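Local coordinates for protein CurF (Lyngbya majuscula, PDB 2Q35) that acts as a crotonase-fold decarboxylase domain, a lyase involved in the beta-branching of a growing polyketide chain, at residues V181-Y184 with A185-L188; E224-Q227 with V228-Q232. The protein carries 1 engineered substitution. All coordinates share one frame; numbering follows the deposited sequence.

In the fold
From the N terminus, strands 13-18, 50-54, 93-97 and 114-118 alternate with helices and build a mixed sheet. Helix 178-192 follows the last strand of this sheet, 175-176. Interaction 1 lies within that helix, whose inner side chains pack on the sheet. Helix 197-230 comes next, and interaction 2 covers its last turns and the first residues of the loop beyond. Neither closes a long loop: each joins residues three to five apart. They stand in series and neither nest nor cross. The centres of interactions 1 and 2 lie about 39 Å apart, on opposite sides of the chain's centre. Interaction 1 also meets the second subunit, interaction 2 helix 66-73 and the third.

Interaction 1. Residues V181-Y184 with A185-L188; sequences VLNY and AQQL
Residues 181-184 and 185-188 form successive turns of helix 178-192, joined by four regular i to i+4 backbone hydrogen bonds. Ala-185 N binds Val-181 O at 3.1 Å, and Gln-186 N binds Leu-182 O at 2.8 Å. Gln-187 N to Asn-183 O and Leu-188 N to Tyr-184 O continue the ladder. The helix packs on the mixed sheet of the crotonase fold. Val-181, Ala-185 and Leu-188 are buried against strands 93-97 and 114-118, and Leu-182 and Ala-185 touch Ile-52 of strand 50-54. Tyr-184 reaches Pro-174 and packs on Arg-169 of the second subunit.

Gln-186 carries most of the side-chain contact between the two turns. Its CG stands beside the backbone N (chi1 -69°), and the extended chain runs back over the preceding turn. CG lies 3.2 Å from Leu-182 O. Further out, the amide crosses the leucine at a slant, with NE2 3.4 Å from Leu-182 CG. The same NE2 is hydrogen-bonded to Gln-15 OE1, so the amide spans a leucine and a polar partner on strand 13-18. An alanine here would remove the amide and is likely to leave Gln-15 OE1 without this donor and the flank of Leu-182 less covered. The OE1 end turns to Asn-183, and the two amide planes lie 41° apart. There Asn-183 ND2 gives a weak hydrogen bond to Gln-186 OE1, 3.4 Å long with an N-H...O angle of 155°.

Interaction 2. Residues E224-Q227 with V228-Q232; sequences EIHQ and VTFNQ
His-226 and Phe-230 lie side by side and form the tightly packed side. Phe-230 CB sits over one face of the imidazole in a CH-pi contact, 4.0 Å from the ring centroid. The two rings are tilted by 28° and slid apart, so they barely overlap. Both take CG anti to the backbone N (chi1 173° for His-226, -177° for Phe-230), which sends them the same way. Hydrogen bonds to Thr-133 O at ND1 and Lys-72 at NE2 hold the imidazole at both nitrogens. Phe-132 meets both rings, and Lys-72 makes a cation-pi contact with Phe-230.

The pair belongs to the last turns of helix 197-230 of the crotonase fold. Thr-229 N to Ile-225 O and Phe-230 N to His-226 O are regular i to i+4 bonds. Thr-229 OG1 bonds to Thr-133 OG1.

The solvent side holds the exposed Glu-224, Gln-227, Val-228 and Asn-231. Asn-231 is the central residue of an inverse gamma turn, and its ND2 donates to Gln-227 O at 2.7 Å, in the carbonyl plane and on a lone pair. Gln-232, which packs on Leu-198 of the third subunit, brings NE2 to 2.8 Å from Val-228 O, above the carbonyl plane.

Interaction 1. Residues V181-Y184 with A185-L188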
loop_
_atom_site.group_PDB
_atom_site.type_symbol
_atom_site.label_atom_id
_atom_site.label_comp_id
_atom_site.label_asym_id
_atom_site.label_seq_id
_atom_site.Cartn_x
_atom_site.Cartn_y
_atom_site.Cartn_z
ATOM N N VAL A 181 -20.908 -1.153 -14.687
ATOM C CA VAL A 181 -20.590 -0.971 -13.251
ATOM C C VAL A 181 -21.511 -1.733 -12.294
ATOM O O VAL A 181 -21.037 -2.497 -11.439
ATOM C CB VAL A 181 -20.521 0.522 -12.895
ATOM C CG1 VAL A 181 -20.446 0.712 -11.332
ATOM C CG2 VAL A 181 -19.333 1.200 -13.581
ATOM N N LEU A 182 -22.822 -1.519 -12.410
ATOM C CA LEU A 182 -23.759 -2.203 -11.518
ATOM C C LEU A 182 -23.707 -3.731 -11.691
ATOM O O LEU A 182 -23.641 -4.473 -10.706
ATOM C CB LEU A 182 -25.160 -1.646 -11.715
ATOM C CG LEU A 182 -26.218 -2.247 -10.815
ATOM C CD1 LEU A 182 -25.854 -2.017 -9.327
ATOM C CD2 LEU A 182 -27.559 -1.643 -11.122
ATOM N N ASN A 183 -23.695 -4.213 -12.950
ATOM C CA ASN A 183 -23.556 -5.652 -13.202
ATOM C C ASN A 183 -22.314 -6.257 -12.537
ATOM O O ASN A 183 -22.384 -7.352 -11.987
ATOM C CB ASN A 183 -23.504 -5.952 -14.719
ATOM C CG ASN A 183 -24.812 -5.631 -15.455
ATOM O OD1 ASN A 183 -24.814 -5.368 -16.696
ATOM N ND2 ASN A 183 -25.918 -5.663 -14.736
ATOM N N TYR A 184 -21.186 -5.553 -12.604
ATOM C CA TYR A 184 -19.939 -6.041 -12.031
ATOM C C TYR A 184 -20.145 -6.185 -10.517
ATOM O O TYR A 184 -19.789 -7.216 -9.948
ATOM C CB TYR A 184 -18.782 -5.087 -12.338
ATOM C CG TYR A 184 -17.450 -5.571 -11.787
ATOM C CD1 TYR A 184 -17.168 -5.457 -10.429
ATOM C CD2 TYR A 184 -16.485 -6.170 -12.610
ATOM C CE1 TYR A 184 -15.973 -5.901 -9.902
ATOM C CE2 TYR A 184 -15.261 -6.615 -12.083
ATOM C CZ TYR A 184 -15.027 -6.464 -10.706
ATOM O OH TYR A 184 -13.857 -6.872 -10.094
ATOM N N ALA A 185 -20.734 -5.154 -9.906
ATOM C CA ALA A 185 -20.989 -5.151 -8.448
ATOM C C ALA A 185 -21.922 -6.303 -8.060
ATOM O O ALA A 185 -21.697 -6.997 -7.055
ATOM C CB ALA A 185 -21.571 -3.820 -7.987
ATOM N N GLN A 186 -22.954 -6.523 -8.869
ATOM C CA GLN A 186 -23.927 -7.569 -8.586
ATOM C C GLN A 186 -23.267 -8.934 -8.643
ATOM O O GLN A 186 -23.525 -9.793 -7.792
ATOM C CB GLN A 186 -25.111 -7.499 -9.564
ATOM C CG GLN A 186 -25.984 -6.248 -9.350
ATOM C CD GLN A 186 -26.948 -5.988 -10.506
ATOM O OE1 GLN A 186 -26.772 -6.524 -11.601
ATOM N NE2 GLN A 186 -27.945 -5.151 -10.272
ATOM N N GLN A 187 -22.400 -9.128 -9.628
ATOM C CA GLN A 187 -21.687 -10.409 -9.766
ATOM C C GLN A 187 -20.779 -10.679 -8.579
ATOM O O GLN A 187 -20.765 -11.807 -8.052
ATOM C CB GLN A 187 -20.912 -10.462 -11.091
ATOM C CG GLN A 187 -21.854 -10.543 -12.288
ATOM C CD GLN A 187 -21.143 -10.629 -13.624
ATOM O OE1 GLN A 187 -20.005 -11.107 -13.719
ATOM N NE2 GLN A 187 -21.827 -10.181 -14.679
ATOM N N LEU A 188 -20.039 -9.646 -8.144
ATOM C CA LEU A 188 -19.183 -9.755 -6.974
ATOM C C LEU A 188 -20.050 -10.044 -5.747
ATOM O O LEU A 188 -19.677 -10.896 -4.919
ATOM C CB LEU A 188 -18.380 -8.466 -6.789
ATOM C CG LEU A 188 -17.502 -8.357 -5.527
ATOM C CD1 LEU A 188 -16.491 -9.506 -5.400
ATOM C CD2 LEU A 188 -16.834 -6.977 -5.518
#

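Interaction 2. Residues E224-Q227 with V228-Q232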
loop_
_atom_site.group_PDB
_atom_site.type_symbol
_atom_site.label_atom_id
_atom_site.label_comp_id
_atom_site.label_asym_id
_atom_site.label_seq_id
_atom_site.Cartn_x
_atom_site.Cartn_y
_atom_site.Cartn_z
ATOM N N GLU A 224 -11.379 19.958 12.978
ATOM C CA GLU A 224 -10.670 21.085 13.616
ATOM C C GLU A 224 -9.904 21.956 12.618
ATOM O O GLU A 224 -9.972 23.188 12.691
ATOM C CB GLU A 224 -9.766 20.598 14.768
ATOM C CG GLU A 224 -10.496 20.625 16.141
ATOM C CD GLU A 224 -9.993 19.604 17.186
ATOM O OE1 GLU A 224 -8.804 19.185 17.128
ATOM O OE2 GLU A 224 -10.810 19.230 18.079
ATOM N N ILE A 225 -9.214 21.310 11.671
ATOM C CA ILE A 225 -8.385 22.032 10.690
ATOM C C ILE A 225 -9.330 22.667 9.671
ATOM O O ILE A 225 -9.128 23.808 9.221
ATOM C CB ILE A 225 -7.387 21.057 9.990
ATOM C CG1 ILE A 225 -6.433 20.449 11.022
ATOM C CG2 ILE A 225 -6.603 21.762 8.856
ATOM C CD1 ILE A 225 -5.793 19.139 10.562
ATOM N N HIS A 226 -10.379 21.926 9.321
ATOM C CA HIS A 226 -11.373 22.434 8.393
ATOM C C HIS A 226 -12.009 23.708 8.893
ATOM O O HIS A 226 -12.188 24.658 8.141
ATOM C CB HIS A 226 -12.437 21.381 8.100
ATOM C CG HIS A 226 -13.573 21.891 7.276
ATOM N ND1 HIS A 226 -13.562 21.867 5.898
ATOM C CD2 HIS A 226 -14.771 22.413 7.638
ATOM C CE1 HIS A 226 -14.694 22.381 5.444
ATOM N NE2 HIS A 226 -15.442 22.720 6.478
ATOM N N GLN A 227 -12.340 23.747 10.179
ATOM C CA GLN A 227 -12.946 24.947 10.729
ATOM C C GLN A 227 -12.053 26.183 10.580
ATOM O O GLN A 227 -12.560 27.289 10.389
ATOM C CB GLN A 227 -13.359 24.706 12.177
ATOM C CG GLN A 227 -14.567 23.767 12.289
ATOM C CD GLN A 227 -15.845 24.380 11.727
ATOM O OE1 GLN A 227 -16.361 23.947 10.685
ATOM N NE2 GLN A 227 -16.353 25.408 12.406
ATOM N N VAL A 228 -10.734 26.004 10.660
ATOM C CA VAL A 228 -9.822 27.134 10.501
ATOM C C VAL A 228 -9.736 27.536 9.028
ATOM O O VAL A 228 -9.858 28.716 8.692
ATOM C CB VAL A 228 -8.414 26.811 11.037
ATOM C CG1 VAL A 228 -7.426 27.929 10.712
ATOM C CG2 VAL A 228 -8.483 26.593 12.519
ATOM N N THR A 229 -9.508 26.553 8.161
ATOM C CA THR A 229 -9.241 26.879 6.750
ATOM C C THR A 229 -10.485 27.289 5.961
ATOM O O THR A 229 -10.374 28.032 4.963
ATOM C CB THR A 229 -8.495 25.745 6.023
ATOM O OG1 THR A 229 -9.329 24.583 5.953
ATOM C CG2 THR A 229 -7.188 25.409 6.719
ATOM N N PHE A 230 -11.647 26.795 6.383
ATOM C CA PHE A 230 -12.927 27.160 5.746
ATOM C C PHE A 230 -13.301 28.592 6.081
ATOM O O PHE A 230 -13.856 29.325 5.240
ATOM C CB PHE A 230 -14.048 26.203 6.163
ATOM C CG PHE A 230 -15.367 26.474 5.488
ATOM C CD1 PHE A 230 -15.668 25.894 4.260
ATOM C CD2 PHE A 230 -16.308 27.288 6.090
ATOM C CE1 PHE A 230 -16.892 26.147 3.634
ATOM C CE2 PHE A 230 -17.536 27.554 5.485
ATOM C CZ PHE A 230 -17.828 26.976 4.253
ATOM N N ASN A 231 -12.998 29.007 7.312
ATOM C CA ASN A 231 -13.374 30.342 7.754
ATOM C C ASN A 231 -12.253 31.354 7.543
ATOM O O ASN A 231 -11.691 31.917 8.505
ATOM C CB ASN A 231 -13.863 30.299 9.209
ATOM C CG ASN A 231 -15.139 29.476 9.359
ATOM O OD1 ASN A 231 -16.217 29.896 8.916
ATOM N ND2 ASN A 231 -15.022 28.286 9.948
ATOM N N GLN A 232 -11.915 31.546 6.274
ATOM C CA GLN A 232 -10.950 32.543 5.849
ATOM C C GLN A 232 -11.648 33.432 4.824
ATOM O O GLN A 232 -12.528 32.955 4.086
ATOM C CB GLN A 232 -9.704 31.888 5.245
ATOM C CG GLN A 232 -8.872 31.044 6.241
ATOM C CD GLN A 232 -8.393 31.831 7.488
ATOM O OE1 GLN A 232 -7.932 32.983 7.393
ATOM N NE2 GLN A 232 -8.471 31.185 8.660
#